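Local coordinates for protein esterase (Uncultured bacterium, PDB 5EGN) that degrades N-acyl homoserine lactones, the quorum-sensing signals of bacteria, as a carboxylesterase-class hydrolase that probably opens their lactone ring, at residues N113-S118 and T206-G211; S118-G123 and N222-D227; S29-I34 and P172-K177. The protein carries 2 engineered substitutions. All coordinates share one frame; numbering follows the deposited sequence.

Contact 1: residues N113-S118 and T206-G211; sequences NLILSS and TLVVAG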
loop_
_atom_site.group_PDB
_atom_site.type_symbol
_atom_site.label_atom_id
_atom_site.label_comp_id
_atom_site.label_asym_id
_atom_site.label_seq_id
_atom_site.Cartn_x
_atom_site.Cartn_y
_atom_site.Cartn_z
ATOM N N ASN A 113 11.457 -5.982 -19.385
ATOM C CA ASN A 113 11.760 -5.213 -18.187
ATOM C C ASN A 113 11.323 -3.757 -18.262
ATOM O O ASN A 113 11.478 -3.102 -19.293
ATOM C CB ASN A 113 13.262 -5.265 -17.896
ATOM C CG ASN A 113 13.812 -6.674 -17.922
ATOM O OD1 ASN A 113 13.556 -7.470 -17.019
ATOM N ND2 ASN A 113 14.582 -6.988 -18.957
ATOM N N LEU A 114 10.766 -3.260 -17.163
ATOM C CA LEU A 114 10.634 -1.824 -16.966
ATOM C C LEU A 114 11.546 -1.431 -15.811
ATOM O O LEU A 114 11.247 -1.705 -14.650
ATOM C CB LEU A 114 9.183 -1.413 -16.686
ATOM C CG LEU A 114 8.857 0.080 -16.862
ATOM C CD1 LEU A 114 7.378 0.290 -17.139
ATOM C CD2 LEU A 114 9.282 0.914 -15.659
ATOM N N ILE A 115 12.668 -0.799 -16.141
ATOM C CA ILE A 115 13.622 -0.346 -15.139
ATOM C C ILE A 115 13.325 1.094 -14.737
ATOM O O ILE A 115 13.480 2.011 -15.543
ATOM C CB ILE A 115 15.069 -0.440 -15.657
ATOM C CG1 ILE A 115 15.314 -1.800 -16.302
ATOM C CG2 ILE A 115 16.056 -0.226 -14.523
ATOM C CD1 ILE A 115 15.365 -2.927 -15.303
ATOM N N LEU A 116 12.892 1.291 -13.495
ATOM C CA LEU A 116 12.574 2.631 -13.012
ATOM C C LEU A 116 13.616 3.158 -12.036
ATOM O O LEU A 116 13.796 2.605 -10.951
ATOM C CB LEU A 116 11.201 2.656 -12.340
ATOM C CG LEU A 116 10.811 4.040 -11.814
ATOM C CD1 LEU A 116 10.419 4.953 -12.964
ATOM C CD2 LEU A 116 9.698 3.953 -10.783
ATOM N N SER A 117 14.289 4.234 -12.438
ATOM C CA SER A 117 15.234 4.950 -11.583
ATOM C C SER A 117 16.286 4.036 -10.962
ATOM O O SER A 117 16.367 3.915 -9.742
ATOM C CB SER A 117 14.482 5.696 -10.478
ATOM O OG SER A 117 13.506 6.567 -11.023
ATOM N N SER A 118 17.093 3.398 -11.802
ATOM C CA SER A 118 18.124 2.494 -11.309
ATOM C C SER A 118 19.471 2.769 -11.966
ATOM O O SER A 118 19.626 3.736 -12.713
ATOM C CB SER A 118 17.716 1.039 -11.542
ATOM O OG SER A 118 18.560 0.155 -10.829
ATOM N N THR A 206 13.655 -3.920 -22.990
ATOM C CA THR A 206 13.872 -3.143 -21.778
ATOM C C THR A 206 13.470 -1.682 -21.941
ATOM O O THR A 206 13.937 -0.996 -22.850
ATOM C CB THR A 206 15.347 -3.206 -21.335
ATOM O OG1 THR A 206 15.703 -4.561 -21.039
ATOM C CG2 THR A 206 15.572 -2.349 -20.102
ATOM N N LEU A 207 12.596 -1.220 -21.054
ATOM C CA LEU A 207 12.228 0.188 -20.993
ATOM C C LEU A 207 12.790 0.812 -19.722
ATOM O O LEU A 207 12.328 0.517 -18.621
ATOM C CB LEU A 207 10.708 0.357 -21.044
ATOM C CG LEU A 207 10.171 1.781 -20.875
ATOM C CD1 LEU A 207 10.767 2.713 -21.916
ATOM C CD2 LEU A 207 8.653 1.793 -20.950
ATOM N N VAL A 208 13.794 1.667 -19.876
ATOM C CA VAL A 208 14.391 2.350 -18.735
ATOM C C VAL A 208 13.718 3.701 -18.532
ATOM O O VAL A 208 13.614 4.498 -19.463
ATOM C CB VAL A 208 15.908 2.546 -18.916
ATOM C CG1 VAL A 208 16.516 3.167 -17.670
ATOM C CG2 VAL A 208 16.577 1.219 -19.226
ATOM N N VAL A 209 13.250 3.951 -17.313
ATOM C CA VAL A 209 12.517 5.176 -17.015
ATOM C C VAL A 209 13.204 5.977 -15.916
ATOM O O VAL A 209 13.464 5.464 -14.829
ATOM C CB VAL A 209 11.070 4.872 -16.592
ATOM C CG1 VAL A 209 10.283 6.161 -16.429
ATOM C CG2 VAL A 209 10.407 3.963 -17.614
ATOM N N ALA A 210 13.490 7.242 -16.210
ATOM C CA ALA A 210 14.228 8.093 -15.287
ATOM C C ALA A 210 13.502 9.404 -15.012
ATOM O O ALA A 210 12.908 9.996 -15.912
ATOM C CB ALA A 210 15.613 8.373 -15.835
ATOM N N GLY A 211 13.556 9.850 -13.762
ATOM C CA GLY A 211 13.022 11.147 -13.393
ATOM C C GLY A 211 14.063 12.222 -13.629
ATOM O O GLY A 211 15.245 12.018 -13.357
HETATM O O HOH W 1 15.293 8.643 -12.220
#

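Contact 2: residues S118-G123 and N222-D227; sequences SGTGLG and NQLLAD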
loop_
_atom_site.group_PDB
_atom_site.type_symbol
_atom_site.label_atom_id
_atom_site.label_comp_id
_atom_site.label_asym_id
_atom_site.label_seq_id
_atom_site.Cartn_x
_atom_site.Cartn_y
_atom_site.Cartn_z
ATOM N N SER A 118 17.093 3.398 -11.802
ATOM C CA SER A 118 18.124 2.494 -11.309
ATOM C C SER A 118 19.471 2.769 -11.966
ATOM O O SER A 118 19.626 3.736 -12.713
ATOM C CB SER A 118 17.716 1.039 -11.542
ATOM O OG SER A 118 18.560 0.155 -10.829
ATOM N N GLY A 119 20.443 1.908 -11.680
ATOM C CA GLY A 119 21.787 2.057 -12.205
ATOM C C GLY A 119 22.678 0.908 -11.773
ATOM O O GLY A 119 22.214 -0.044 -11.144
ATOM N N THR A 120 23.960 0.993 -12.113
ATOM C CA THR A 120 24.924 -0.016 -11.690
ATOM C C THR A 120 26.239 0.654 -11.303
ATOM O O THR A 120 26.557 1.738 -11.792
ATOM C CB THR A 120 25.168 -1.072 -12.789
ATOM O OG1 THR A 120 25.952 -2.147 -12.259
ATOM C CG2 THR A 120 25.886 -0.462 -13.978
ATOM N N GLY A 121 26.996 0.008 -10.421
ATOM C CA GLY A 121 28.183 0.619 -9.852
ATOM C C GLY A 121 27.792 1.894 -9.132
ATOM O O GLY A 121 28.449 2.926 -9.262
ATOM N N LEU A 122 26.701 1.813 -8.375
ATOM C CA LEU A 122 26.103 2.983 -7.744
ATOM C C LEU A 122 27.033 3.612 -6.716
ATOM O O LEU A 122 27.130 4.835 -6.622
ATOM C CB LEU A 122 24.778 2.604 -7.079
ATOM C CG LEU A 122 23.722 3.705 -6.976
ATOM C CD1 LEU A 122 23.119 3.984 -8.345
ATOM C CD2 LEU A 122 22.644 3.325 -5.975
ATOM N N GLY A 123 27.715 2.765 -5.954
ATOM C CA GLY A 123 28.578 3.219 -4.879
ATOM C C GLY A 123 29.694 4.150 -5.309
ATOM O O GLY A 123 29.996 5.120 -4.613
ATOM N N ASN A 222 20.809 6.198 -15.304
ATOM C CA ASN A 222 19.853 5.450 -16.116
ATOM C C ASN A 222 20.289 5.396 -17.573
ATOM O O ASN A 222 20.037 4.414 -18.270
ATOM C CB ASN A 222 18.455 6.061 -16.026
ATOM C CG ASN A 222 17.931 6.114 -14.610
ATOM O OD1 ASN A 222 17.460 5.114 -14.067
ATOM N ND2 ASN A 222 17.994 7.292 -14.008
ATOM N N GLN A 223 20.932 6.465 -18.032
ATOM C CA GLN A 223 21.409 6.536 -19.405
ATOM C C GLN A 223 22.448 5.461 -19.667
ATOM O O GLN A 223 22.475 4.870 -20.740
ATOM C CB GLN A 223 21.987 7.917 -19.710
ATOM C CG GLN A 223 20.929 8.963 -20.006
ATOM C CD GLN A 223 21.499 10.355 -20.138
ATOM O OE1 GLN A 223 22.637 10.612 -19.747
ATOM N NE2 GLN A 223 20.710 11.266 -20.696
ATOM N N LEU A 224 23.298 5.210 -18.678
ATOM C CA LEU A 224 24.295 4.152 -18.788
ATOM C C LEU A 224 23.616 2.802 -19.006
ATOM O O LEU A 224 24.118 1.950 -19.739
ATOM C CB LEU A 224 25.179 4.118 -17.539
ATOM C CG LEU A 224 26.307 3.089 -17.497
ATOM C CD1 LEU A 224 27.554 3.707 -16.897
ATOM C CD2 LEU A 224 25.893 1.872 -16.696
ATOM N N LEU A 225 22.464 2.623 -18.368
ATOM C CA LEU A 225 21.677 1.405 -18.517
ATOM C C LEU A 225 21.056 1.313 -19.905
ATOM O O LEU A 225 21.197 0.304 -20.592
ATOM C CB LEU A 225 20.579 1.342 -17.453
ATOM C CG LEU A 225 20.874 0.582 -16.158
ATOM C CD1 LEU A 225 22.230 0.961 -15.589
ATOM C CD2 LEU A 225 19.774 0.840 -15.138
ATOM N N ALA A 226 20.374 2.377 -20.312
ATOM C CA ALA A 226 19.634 2.381 -21.567
ATOM C C ALA A 226 20.544 2.293 -22.790
ATOM O O ALA A 226 20.191 1.672 -23.791
ATOM C CB ALA A 226 18.767 3.625 -21.653
ATOM N N ASP A 227 21.719 2.908 -22.704
ATOM C CA ASP A 227 22.622 2.991 -23.847
ATOM C C ASP A 227 23.355 1.681 -24.127
ATOM O O ASP A 227 23.731 1.412 -25.267
ATOM C CB ASP A 227 23.641 4.115 -23.639
ATOM C CG ASP A 227 23.006 5.494 -23.658
ATOM O OD1 ASP A 227 21.922 5.648 -24.260
ATOM O OD2 ASP A 227 23.598 6.427 -23.077
#

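Contact 3: residues S29-I34 and P172-K177; sequences STNGGI and PSNFPK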
loop_
_atom_site.group_PDB
_atom_site.type_symbol
_atom_site.label_atom_id
_atom_site.label_comp_id
_atom_site.label_asym_id
_atom_site.label_seq_id
_atom_site.Cartn_x
_atom_site.Cartn_y
_atom_site.Cartn_z
ATOM N N SER A 29 14.970 -0.106 1.149
ATOM C CA SER A 29 14.443 0.381 2.433
ATOM C C SER A 29 12.916 0.464 2.485
ATOM O O SER A 29 12.349 0.768 3.535
ATOM C CB SER A 29 15.031 1.753 2.783
ATOM O OG SER A 29 14.299 2.789 2.154
ATOM N N THR A 30 12.251 0.193 1.367
ATOM C CA THR A 30 10.793 0.215 1.334
ATOM C C THR A 30 10.232 -1.200 1.346
ATOM O O THR A 30 10.894 -2.136 1.797
ATOM C CB THR A 30 10.261 0.951 0.091
ATOM O OG1 THR A 30 10.510 0.161 -1.079
ATOM C CG2 THR A 30 10.939 2.303 -0.061
ATOM N N ASN A 31 9.005 -1.348 0.856
ATOM C CA ASN A 31 8.402 -2.662 0.663
ATOM C C ASN A 31 7.361 -2.642 -0.450
ATOM O O ASN A 31 7.230 -1.652 -1.168
ATOM C CB ASN A 31 7.770 -3.173 1.960
ATOM C CG ASN A 31 6.730 -2.225 2.520
ATOM O OD1 ASN A 31 5.614 -2.130 2.009
ATOM N ND2 ASN A 31 7.087 -1.529 3.592
ATOM N N GLY A 32 6.620 -3.738 -0.577
ATOM C CA GLY A 32 5.674 -3.915 -1.665
ATOM C C GLY A 32 4.526 -2.923 -1.696
ATOM O O GLY A 32 3.944 -2.664 -2.756
ATOM N N GLY A 33 4.208 -2.357 -0.535
ATOM C CA GLY A 33 3.128 -1.395 -0.417
ATOM C C GLY A 33 3.237 -0.273 -1.435
ATOM O O GLY A 33 2.234 0.181 -1.976
ATOM N N ILE A 34 4.468 0.150 -1.715
ATOM C CA ILE A 34 4.745 1.222 -2.675
ATOM C C ILE A 34 4.065 1.028 -4.040
ATOM O O ILE A 34 3.911 1.988 -4.796
ATOM C CB ILE A 34 6.276 1.381 -2.901
ATOM C CG1 ILE A 34 6.616 2.771 -3.451
ATOM C CG2 ILE A 34 6.809 0.286 -3.818
ATOM C CD1 ILE A 34 8.100 3.042 -3.556
ATOM N N PRO A 172 12.359 0.054 12.323
ATOM C CA PRO A 172 13.147 -1.183 12.385
ATOM C C PRO A 172 12.327 -2.408 12.000
ATOM O O PRO A 172 12.882 -3.405 11.538
ATOM C CB PRO A 172 13.572 -1.258 13.856
ATOM C CG PRO A 172 13.481 0.140 14.353
ATOM C CD PRO A 172 12.324 0.745 13.623
ATOM N N SER A 173 11.017 -2.324 12.196
ATOM C CA SER A 173 10.115 -3.416 11.863
ATOM C C SER A 173 10.057 -3.632 10.355
ATOM O O SER A 173 9.838 -4.746 9.886
ATOM C CB SER A 173 8.715 -3.135 12.409
ATOM O OG SER A 173 8.783 -2.460 13.653
ATOM N N ASN A 174 10.252 -2.554 9.603
ATOM C CA ASN A 174 10.231 -2.617 8.148
ATOM C C ASN A 174 11.635 -2.739 7.570
ATOM O O ASN A 174 11.880 -3.530 6.660
ATOM C CB ASN A 174 9.534 -1.380 7.576
ATOM C CG ASN A 174 9.607 -1.313 6.064
ATOM O OD1 ASN A 174 8.871 -2.008 5.366
ATOM N ND2 ASN A 174 10.490 -0.464 5.550
ATOM N N PHE A 175 12.555 -1.953 8.115
ATOM C CA PHE A 175 13.921 -1.908 7.616
ATOM C C PHE A 175 14.891 -1.697 8.769
ATOM O O PHE A 175 15.181 -0.560 9.140
ATOM C CB PHE A 175 14.065 -0.795 6.577
ATOM C CG PHE A 175 15.420 -0.729 5.935
ATOM C CD1 PHE A 175 15.826 -1.704 5.042
ATOM C CD2 PHE A 175 16.278 0.325 6.202
ATOM C CE1 PHE A 175 17.069 -1.643 4.440
ATOM C CE2 PHE A 175 17.522 0.395 5.603
ATOM C CZ PHE A 175 17.918 -0.591 4.720
ATOM N N PRO A 176 15.390 -2.797 9.349
ATOM C CA PRO A 176 16.328 -2.697 10.470
ATOM C C PRO A 176 17.712 -2.259 10.012
ATOM O O PRO A 176 18.032 -2.356 8.830
ATOM C CB PRO A 176 16.355 -4.118 11.031
ATOM C CG PRO A 176 16.043 -4.979 9.873
ATOM C CD PRO A 176 15.107 -4.196 8.989
ATOM N N LYS A 177 18.520 -1.782 10.950
ATOM C CA LYS A 177 19.818 -1.198 10.634
ATOM C C LYS A 177 20.823 -2.226 10.117
ATOM O O LYS A 177 21.665 -1.921 9.264
ATOM C CB LYS A 177 20.378 -0.498 11.871
ATOM C CG LYS A 177 21.592 0.352 11.598
ATOM C CD LYS A 177 21.371 1.292 10.431
ATOM C CE LYS A 177 22.692 1.536 9.727
ATOM N NZ LYS A 177 23.757 1.987 10.669
#

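Contact 1: residues N113-S118 and T206-G211
The one flat side-chain group here, the amide of N113, meets T206 through its nitrogen: ND2 donates a weak bond to T206 OG1 at 3.4 Å. Its other end, OD1, is bonded to N103, while the T206 hydroxyl has its stronger partner in A204 O, so both polar ends are satisfied in the buried sheet. The remaining flat groups are the peptides of two parallel strands. L207 N bonds to N113 O, and L207 O accepts I115 N. V209 N and S117 N then carry the pattern onward to I115 O and V209 O. On the face of N113 and I115, I115 CG1 lies 3.8 Å from T206 CG2. On the other face L114 CD2 rests 3.8 Å from V209 CG2, and L116 CD1 touches V209 CG1 at 3.7 Å. With CG of L116 anti to its backbone N (chi1 -180°), the end of that side chain leans nearer the neighbouring strand to make this touch. Branched aliphatics suit this place because helix 219-228 covers I115 and helix 249-257 covers L114, L116 and V209. Where S117 leaves the strand, a water joins its OG to G211 N. Two adjacent parallel strands between helical layers belong to the central, mostly parallel sheet of the alpha/beta hydrolase fold.

Contact 2: residues S118-G123 and N222-D227
N222 reaches from its helix to the backbone of S118, where its OD1 accepts S118 N at 2.9 Å. The bond is bent, with an angle of 133° at the hydrogen. The first torsion of N222 (chi1 -58°) sets CG anti to its carbonyl carbon and beside its backbone N; an asparagine suits the spot because a short side chain ending in a carbonyl can serve a peptide N-H just off the end of strand 110-116. One turn further on, L225 splits its two methyls over the extended backbone. CD2 lies 3.7 Å from S118 C and also faces S118 CB, while CD1 sits 3.6 Å from G119 CA. Glycine at that position offers a bare CA to the methyl, so the leucine packs directly on main chain. T120 meets the neighbouring L224, and their side chains run at about a right angle, T120 CG2 being 3.6 Å from L224 CD2. CG2 of T120 occupies the crowded position between backbone N and carbonyl carbon, which leaves OG1 anti to the N (chi1 -171°); that hydroxyl is bonded to I195 N. S118 likewise turns OG to another partner, S93 O, the serine of a probable nucleophile elbow, and M100 of helix 94-105 packs against both S118 and L225. The chemistry is therefore divided: the two hydroxyls serve other parts of the fold, leucine methyls fill the join to helix 219-228, and a single amide oxygen supplies its direct polar link.

Contact 3: residues S29-I34 and P172-K177
N31 ND2 donates to N174 OD1 at 2.6 Å, joining two asparagine amides whose planes stand 73° apart. The donor sits above the N174 carbonyl plane, 38° out of it. Each amide also works at its other end. N31 OD1 accepts G33 N at 2.9 Å, an Asx turn that shapes the start of the 3-10 segment 32-34, and N174 ND2 bonds to H168 O and, weakly, to S29 O. Asparagine fits both places because it donates and accepts on one short group. An alanine in place of N31 would probably leave N174 OD1 without this donor and G33 N without its Asx partner, letting the turn loosen. Beside the amides, F175 lies under S29, whose CA is 3.8 Å from the ring centroid and 18° off its normal, a CH-pi contact. F28 meets the same ring edge-to-face, and F40 of the second subunit packs on N31 and N174. Segment 29-34 follows strand 21-25; as in relatives, where the loop after this strand commonly supplies an oxyanion-hole N-H, it may border the active site. Directional amide bonds and a CH-pi contact tie residues 29-34 to 172-177.

Overall arrangement
All three contacts are buried, but they differ in what they join. Contact 1 is the regular core, strand on strand within the central sheet, held by repeated backbone bonds and aliphatic packing. Contact 2 touches it directly and shares S118: there the chain leaving strand 110-116 meets helix 219-228, which follows strand 206-211, so contact 2 continues, beyond the strands, the pairing of the same two chain regions. Their centres are about 10 Å apart. Contact 3 lies on the other side of the chain's centre, about 22 Å from contact 1 between centres, and joins two loops beside the second subunit. With no regular strand pairing, it relies on side-chain amides and an aromatic face.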